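Local coordinates for protein protease (Actinomadura keratinilytica, PDB 8C4X) that probably serves as the inhibitory propeptide domain of a subtilisin-like (S8 family) serine endopeptidase, assisting its folding and holding it inactive until removal, at residues T56-Q59 / L60-R64. Sequence-based numbering, arbitrary orientation.
Sequences TDDQ and LSKLR. Unlike the reference sequence in segment 56-59: D58 (reference Ala). Unlike the reference sequence in segment 60-64: S61 (reference Ala).
D58 and K62, one helical turn apart on the outer face of helix 57-64, are joined by an i to i+4 salt bridge in which K62 NZ lies 3.1 Å from D58 OD2. The ammonium comes to the syn lone pair of that oxygen alone, while K62 CE packs against both carboxylate oxygens, 3.4 Å from D58 OD1, without a bond to the latter. With CG anti to the backbone N (chi1 178°), the carboxylate of D58 is swung beside its own carbonyl carbon, within range of the lysine; a bend at chi2 (149°) carries K62 to it. Beneath the pair, K62 N donates to D58 O at 3.0 Å. One residue earlier, a water donates to D57 O at 2.7 Å and hydrogen-bonds S61 OG, linking that i to i+4 pair.

The start of this helix is fixed by a capping box. T56, the N-cap, accepts Q59 N on OG1 (3.2 Å), and Q59 OE1 receives T56 N at 3.0 Å on an in-plane lone pair. T56 O then takes L60 N in a nearly linear bond, and Q59 O takes L63 N at 2.8 Å. On the inner face, L60 and L63 rest on I72 of strand 69-76, seating the helix on the sheet of this inhibitor I9 family domain. The reciprocal cap satisfies the amides of T56 and Q59, one of them in the first turn, and the acidic D57 and D58 near the N-terminal end of the helix should interact favourably with the helix dipole, whereas the solvent-facing ion pair probably adds only modest stability.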
loop_
_atom_site.group_PDB
_atom_site.type_symbol
_atom_site.label_atom_id
_atom_site.label_comp_id
_atom_site.label_asym_id
_atom_site.label_seq_id
_atom_site.Cartn_x
_atom_site.Cartn_y
_atom_site.Cartn_z
ATOM N N THR B 56 -2.347 -5.289 -8.851
ATOM C CA THR B 56 -2.304 -5.047 -10.283
ATOM C C THR B 56 -2.328 -3.544 -10.552
ATOM O O THR B 56 -2.659 -2.733 -9.682
ATOM C CB THR B 56 -3.482 -5.727 -10.982
ATOM O OG1 THR B 56 -4.705 -5.106 -10.570
ATOM C CG2 THR B 56 -3.533 -7.199 -10.621
ATOM N N ASP B 57 -1.956 -3.169 -11.776
ATOM C CA ASP B 57 -1.973 -1.754 -12.133
ATOM C C ASP B 57 -3.355 -1.148 -11.914
ATOM O O ASP B 57 -3.475 0.002 -11.478
ATOM C CB ASP B 57 -1.527 -1.572 -13.581
ATOM C CG ASP B 57 -0.037 -1.766 -13.753
ATOM O OD1 ASP B 57 0.712 -1.500 -12.785
ATOM O OD2 ASP B 57 0.387 -2.179 -14.855
ATOM N N ASP B 58 -4.410 -1.911 -12.200
ATOM C CA ASP B 58 -5.762 -1.394 -12.028
ATOM C C ASP B 58 -6.117 -1.247 -10.552
ATOM O O ASP B 58 -6.708 -0.238 -10.148
ATOM C CB ASP B 58 -6.762 -2.304 -12.742
ATOM C CG ASP B 58 -8.198 -1.852 -12.555
ATOM O OD1 ASP B 58 -8.525 -0.718 -12.968
ATOM O OD2 ASP B 58 -8.998 -2.632 -11.996
ATOM N N GLN B 59 -5.772 -2.243 -9.732
ATOM C CA GLN B 59 -5.981 -2.121 -8.290
ATOM C C GLN B 59 -5.274 -0.891 -7.739
ATOM O O GLN B 59 -5.836 -0.144 -6.929
ATOM C CB GLN B 59 -5.472 -3.364 -7.572
ATOM C CG GLN B 59 -6.362 -4.566 -7.630
ATOM C CD GLN B 59 -5.760 -5.727 -6.873
ATOM O OE1 GLN B 59 -4.641 -6.159 -7.167
ATOM N NE2 GLN B 59 -6.487 -6.230 -5.881
ATOM N N LEU B 60 -4.016 -0.689 -8.143
ATOM C CA LEU B 60 -3.265 0.470 -7.682
ATOM C C LEU B 60 -3.947 1.763 -8.104
ATOM O O LEU B 60 -4.041 2.709 -7.315
ATOM C CB LEU B 60 -1.832 0.400 -8.211
ATOM C CG LEU B 60 -0.883 1.532 -7.828
ATOM C CD1 LEU B 60 -0.462 1.407 -6.368
ATOM C CD2 LEU B 60 0.332 1.495 -8.734
ATOM N N SER B 61 -4.442 1.818 -9.341
ATOM C CA SER B 61 -5.163 3.003 -9.794
ATOM C C SER B 61 -6.340 3.309 -8.880
ATOM O O SER B 61 -6.514 4.448 -8.427
ATOM C CB SER B 61 -5.645 2.811 -11.230
ATOM O OG SER B 61 -4.697 3.323 -12.142
ATOM N N LYS B 62 -7.162 2.299 -8.596
ATOM C CA LYS B 62 -8.333 2.521 -7.759
ATOM C C LYS B 62 -7.944 2.854 -6.327
ATOM O O LYS B 62 -8.622 3.649 -5.669
ATOM C CB LYS B 62 -9.242 1.295 -7.796
ATOM C CG LYS B 62 -10.024 1.167 -9.100
ATOM C CD LYS B 62 -10.309 -0.283 -9.471
ATOM C CE LYS B 62 -11.097 -0.370 -10.775
ATOM N NZ LYS B 62 -11.786 -1.683 -10.940
ATOM N N LEU B 63 -6.858 2.268 -5.827
ATOM C CA LEU B 63 -6.452 2.571 -4.462
ATOM C C LEU B 63 -5.993 4.015 -4.324
ATOM O O LEU B 63 -6.208 4.638 -3.278
ATOM C CB LEU B 63 -5.343 1.618 -4.026
ATOM C CG LEU B 63 -4.979 1.683 -2.546
ATOM C CD1 LEU B 63 -6.149 1.198 -1.706
ATOM C CD2 LEU B 63 -3.746 0.826 -2.300
ATOM N N ARG B 64 -5.369 4.572 -5.364
ATOM C CA ARG B 64 -4.811 5.913 -5.251
ATOM C C ARG B 64 -5.888 6.949 -4.954
ATOM O O ARG B 64 -5.602 7.973 -4.322
ATOM C CB ARG B 64 -4.058 6.280 -6.528
ATOM C CG ARG B 64 -2.744 5.535 -6.699
ATOM C CD ARG B 64 -2.076 5.907 -8.010
ATOM N NE ARG B 64 -1.558 7.270 -7.980
ATOM C CZ ARG B 64 -1.093 7.917 -9.040
ATOM N NH1 ARG B 64 -1.092 7.363 -10.241
ATOM N NH2 ARG B 64 -0.623 9.152 -8.893
HETATM O O HOH W 1 -1.759 2.114 -11.805
#